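Local coordinates for protein transcription factor inhibitor I-kappa-B-beta (Mus musculus, PDB 1OY3) that inhibits NF-kappa-B by forming a complex with it and holding it in the cytoplasm, through a stack of ankyrin repeats, at residues G78-A81 against L82-A85; E188-C191 against G192-P195; L198-E201 against A202-A205. All blocks are in the same frame, centred on the assembly; numbering follows the deposited sequence.

Contact 1: G78-A81 against L82-A85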
# COMPACT_ATOMS: atom_id res chain seq x y z
N GLY C 78 -4.09 6.77 1.03
CA GLY C 78 -5.35 6.20 1.48
C GLY C 78 -5.21 5.62 2.88
O GLY C 78 -6.04 4.81 3.31
N HIS C 79 -4.16 6.03 3.59
CA HIS C 79 -3.94 5.53 4.94
C HIS C 79 -4.67 6.30 6.02
O HIS C 79 -4.58 7.53 6.09
CB HIS C 79 -2.45 5.57 5.29
CG HIS C 79 -1.58 4.82 4.33
ND1 HIS C 79 -1.55 3.45 4.26
CD2 HIS C 79 -0.70 5.26 3.39
CE1 HIS C 79 -0.69 3.07 3.33
NE2 HIS C 79 -0.16 4.15 2.79
N THR C 80 -5.41 5.59 6.87
CA THR C 80 -6.09 6.23 8.00
C THR C 80 -5.00 6.31 9.05
O THR C 80 -3.89 5.80 8.83
CB THR C 80 -7.20 5.36 8.59
OG1 THR C 80 -6.64 4.10 8.97
CG2 THR C 80 -8.32 5.13 7.58
N ALA C 81 -5.31 6.93 10.19
CA ALA C 81 -4.36 7.03 11.29
C ALA C 81 -4.00 5.62 11.76
O ALA C 81 -2.85 5.34 12.09
CB ALA C 81 -4.96 7.83 12.45
N LEU C 82 -5.00 4.73 11.78
CA LEU C 82 -4.76 3.35 12.20
C LEU C 82 -3.81 2.65 11.23
O LEU C 82 -2.99 1.85 11.65
CB LEU C 82 -6.07 2.54 12.30
CG LEU C 82 -5.88 1.07 12.74
CD1 LEU C 82 -5.16 1.04 14.08
CD2 LEU C 82 -7.24 0.33 12.85
N HIS C 83 -3.94 2.94 9.94
CA HIS C 83 -3.06 2.31 8.94
C HIS C 83 -1.62 2.68 9.19
O HIS C 83 -0.74 1.85 9.06
CB HIS C 83 -3.40 2.77 7.52
CG HIS C 83 -4.45 1.95 6.84
ND1 HIS C 83 -5.74 2.39 6.67
CD2 HIS C 83 -4.39 0.72 6.27
CE1 HIS C 83 -6.44 1.46 6.02
NE2 HIS C 83 -5.64 0.44 5.78
N LEU C 84 -1.40 3.95 9.51
CA LEU C 84 -0.06 4.47 9.75
C LEU C 84 0.54 3.84 11.00
O LEU C 84 1.73 3.52 11.03
CB LEU C 84 -0.10 6.00 9.88
CG LEU C 84 -0.59 6.72 8.61
CD1 LEU C 84 -0.79 8.21 8.89
CD2 LEU C 84 0.42 6.51 7.50
N ALA C 85 -0.28 3.65 12.03
CA ALA C 85 0.19 3.05 13.26
C ALA C 85 0.73 1.66 12.95
O ALA C 85 1.74 1.24 13.51
CB ALA C 85 -0.95 2.95 14.29
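His83 turns back over Thr80, three residues earlier, and lays CB, CG and ND1 against it. His83 CB starts 3.3 Å from Thr80 O, and also packs on His79 CB. With CG beside the backbone N (chi1 -88°), the ring is brought round to Thr80: Thr80 N donates to His83 ND1 over 3.2 Å in an almost straight bond (174°), arriving somewhat tilted from the ring plane. Thr80 OG1 lies 3.0 Å from His83 ND1 in a second hydrogen bond, and Thr80 CG2 sits at the ring edge, in plane. At the tip, His83 NE2 is hydrogen-bonded to His159 O in the following repeat, so both ring nitrogens have partners and the rotation of the ring is fixed. The edge of the His79 ring is presented to the face of the His83 ring in an offset edge-to-face pair, centroids 5.8 Å apart, while Leu84 CD2 touches His79 CB at 3.7 Å. Thr80 OG1 accepts from His83 N (3.1 Å), capping helix 81-85; with the return bond from Thr80 N to His83 ND1 this makes a capping box. It belongs to the Thr-Ala-Leu-His sequence, a form of the Thr-Pro-Leu-His signature of ankyrin repeats.

Contact 2: E188-C191 against G192-P195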
# COMPACT_ATOMS: atom_id res chain seq x y z
N GLU C 188 -6.74 -9.25 0.02
CA GLU C 188 -6.35 -7.96 -0.54
C GLU C 188 -6.65 -8.16 -2.04
O GLU C 188 -6.60 -9.28 -2.56
CB GLU C 188 -4.87 -7.63 -0.25
CG GLU C 188 -3.83 -8.62 -0.72
CD GLU C 188 -3.78 -8.73 -2.23
OE1 GLU C 188 -3.94 -7.70 -2.91
OE2 GLU C 188 -3.57 -9.86 -2.73
N PRO C 189 -6.99 -7.08 -2.76
CA PRO C 189 -7.34 -7.14 -4.19
C PRO C 189 -6.37 -7.31 -5.37
O PRO C 189 -6.85 -7.43 -6.50
CB PRO C 189 -8.20 -5.89 -4.37
CG PRO C 189 -7.55 -4.91 -3.45
CD PRO C 189 -7.30 -5.74 -2.21
N THR C 190 -5.05 -7.34 -5.19
CA THR C 190 -4.22 -7.51 -6.39
C THR C 190 -4.30 -8.95 -6.89
O THR C 190 -4.36 -9.19 -8.10
CB THR C 190 -2.74 -7.11 -6.17
OG1 THR C 190 -2.16 -7.87 -5.11
CG2 THR C 190 -2.63 -5.61 -5.86
N CYS C 191 -4.31 -9.91 -5.97
CA CYS C 191 -4.40 -11.31 -6.34
C CYS C 191 -5.12 -12.14 -5.28
O CYS C 191 -4.95 -13.35 -5.20
CB CYS C 191 -3.01 -11.90 -6.62
SG CYS C 191 -1.77 -11.47 -5.43
N GLY C 192 -5.94 -11.46 -4.48
CA GLY C 192 -6.72 -12.13 -3.47
C GLY C 192 -5.98 -12.80 -2.32
O GLY C 192 -6.42 -13.82 -1.81
N ARG C 193 -4.86 -12.23 -1.91
CA ARG C 193 -4.14 -12.81 -0.80
C ARG C 193 -4.87 -12.50 0.51
O ARG C 193 -5.33 -11.39 0.74
CB ARG C 193 -2.71 -12.26 -0.75
CG ARG C 193 -1.89 -12.71 -1.95
CD ARG C 193 -0.56 -12.01 -2.00
NE ARG C 193 -0.74 -10.65 -2.48
CZ ARG C 193 0.27 -9.82 -2.76
NH1 ARG C 193 1.52 -10.21 -2.59
NH2 ARG C 193 0.01 -8.62 -3.25
N THR C 194 -5.00 -13.51 1.36
CA THR C 194 -5.65 -13.36 2.65
C THR C 194 -4.54 -13.03 3.65
O THR C 194 -3.36 -13.05 3.29
CB THR C 194 -6.29 -14.69 3.12
OG1 THR C 194 -5.26 -15.69 3.21
CG2 THR C 194 -7.36 -15.17 2.16
N PRO C 195 -4.90 -12.72 4.90
CA PRO C 195 -3.85 -12.42 5.88
C PRO C 195 -2.87 -13.60 5.97
O PRO C 195 -1.66 -13.41 6.09
CB PRO C 195 -4.64 -12.22 7.16
CG PRO C 195 -5.85 -11.53 6.66
CD PRO C 195 -6.22 -12.32 5.43
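Glu188 OE2 takes two hydrogen bonds from Arg193. It accepts from Arg193 NE in a nearly straight salt bridge of 2.9 Å, and from Arg193 N at 2.8 Å; the two donors reach it from opposite faces of the carboxylate. OE2 lies at the edge of the guanidinium, in its plane, whereas the carboxylate stands almost perpendicular to that group (87°). Cys191 SG covers one guanidinium face, 3.2 Å from Arg193 NE, and Thr190 OG1 takes a bond from Arg193 NH2 at 3.0 Å. In the next shell, Glu188 OE1 accepts from both Thr190 N (2.6 Å) and Thr190 OG1, which fix the turn of the acid. Glu188 CG lies between the backbone N and the carbonyl carbon (chi1 57°), and a bend at chi2 (65°) folds the chain over the turn; Glu188 N donates to Arg193 O at 2.7 Å, joining the two arms. Gly192, at positive phi, makes the corner. Residues 188-194 are part of the finger loop between helix 171-180 and helix 195-201. Glu188 rests on His163 of helix 161-167, Cys191 is backbone-bonded to Tyr223, Arg193 NH1 reaches Glu201 on helix 195-201, and the backbone of Thr190 is hydrogen-bonded to another protein's chain.

Contact 3: L198-E201 against A202-A205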
# COMPACT_ATOMS: atom_id res chain seq x y z
N LEU C 198 -0.35 -13.48 3.24
CA LEU C 198 0.64 -12.44 3.49
C LEU C 198 1.65 -12.89 4.53
O LEU C 198 2.84 -12.64 4.39
CB LEU C 198 -0.04 -11.14 3.94
CG LEU C 198 -1.05 -10.60 2.92
CD1 LEU C 198 -1.71 -9.35 3.45
CD2 LEU C 198 -0.35 -10.32 1.60
N ALA C 199 1.18 -13.56 5.58
CA ALA C 199 2.10 -14.02 6.61
C ALA C 199 3.09 -15.01 6.01
O ALA C 199 4.27 -14.99 6.35
CB ALA C 199 1.33 -14.67 7.75
N VAL C 200 2.62 -15.86 5.10
CA VAL C 200 3.49 -16.84 4.46
C VAL C 200 4.53 -16.11 3.60
O VAL C 200 5.72 -16.42 3.63
CB VAL C 200 2.69 -17.84 3.61
CG1 VAL C 200 3.62 -18.82 2.92
CG2 VAL C 200 1.72 -18.59 4.49
N GLU C 201 4.08 -15.11 2.84
CA GLU C 201 4.99 -14.34 2.02
C GLU C 201 6.00 -13.64 2.91
O GLU C 201 7.17 -13.51 2.56
CB GLU C 201 4.23 -13.30 1.19
CG GLU C 201 3.36 -13.91 0.10
CD GLU C 201 3.02 -12.93 -0.99
OE1 GLU C 201 2.47 -13.36 -2.03
OE2 GLU C 201 3.29 -11.72 -0.82
N ALA C 202 5.54 -13.20 4.08
CA ALA C 202 6.38 -12.51 5.05
C ALA C 202 7.28 -13.46 5.83
O ALA C 202 8.14 -13.02 6.60
CB ALA C 202 5.51 -11.73 6.02
N GLN C 203 7.06 -14.76 5.65
CA GLN C 203 7.81 -15.81 6.35
C GLN C 203 7.76 -15.55 7.86
O GLN C 203 8.69 -15.87 8.59
CB GLN C 203 9.27 -15.85 5.86
CG GLN C 203 9.43 -16.12 4.36
CD GLN C 203 9.03 -17.53 3.96
OE1 GLN C 203 9.76 -18.50 4.20
NE2 GLN C 203 7.86 -17.66 3.34
N ALA C 204 6.66 -14.94 8.31
CA ALA C 204 6.50 -14.65 9.73
C ALA C 204 5.65 -15.77 10.34
O ALA C 204 4.42 -15.68 10.40
CB ALA C 204 5.82 -13.29 9.92
N ALA C 205 6.34 -16.82 10.79
CA ALA C 205 5.69 -17.99 11.37
C ALA C 205 4.81 -17.70 12.58
O ALA C 205 3.71 -18.24 12.70
CB ALA C 205 6.74 -19.04 11.73
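Ala202 closes the last turn of helix 195-201 on Leu198: Ala202 N donates to Leu198 O over 2.8 Å, and Ala202 CB lies 3.3 Å from the same oxygen of Leu198. The tight part of the contact is this set of backbone bonds. One residue on, Gln203 takes a positive phi (53°) and the chain leaves the helix in a Schellman motif. Ala204 N reaches back to Ala199 O at 3.1 Å, and Gln203 N to Val200 O at 2.9 Å. The two bonds differ in direction: the first comes in not far from the carbonyl plane, the second from well above it (72°). Between them they occupy carbonyls that the helix can no longer serve with its own amides. Leu198, Ala199 and Val200 are buried on the inner side of the turn. Ala199 packs on Val207, Leu208 and Leu211 of helix 205-213, and Val200 joins it on Leu208.

From Glu201 to Ala205 the residues are partly exposed, and the polar ends of Glu201 and Gln203 also have partners outside the turn. Gln203 bends at chi2 (-68°), which carries its amide back over the end of the helix; Gln203 NE2 is modelled 2.5 Å from Val200 O, too short for the detail to be trusted, while OE1 accepts from Asn237 N in the next repeat. Glu201, by contrast, runs extended beyond CG and leaves the turn altogether; Glu201 OE2 forms a salt bridge with Arg193 NH1, and Glu201 OE1 a long, weak ion pair with Arg235.

The turn joins helix 195-201 to helix 205-213, both in the fifth ankyrin repeat, and Ala204 is the N-cap residue of the second. Leu198 and Ala199 pack on helix 161-167 of the repeat before, Ala205 on helix 238-246 of the repeat after.

Along the chain the three contacts come in the order 1, 2, 3. Contact 1 lies in the third ankyrin repeat, near the centre of the chain; contacts 2 and 3 both belong to the fifth, their centres about 13 Å apart and joined by the Arg193-Glu201 salt bridge and by Arg193 packing on Leu198. Contact 1 lies about 19 Å from contact 2 and 21 Å from contact 3, centre to centre, without touching either. Contact 1 is the capped start of helix 81-85, contact 2 part of a finger, contact 3 the turn between two helices. The finger of contact 2 and Leu84 of contact 1 touch other protein chains of the assembly; none touches contact 3.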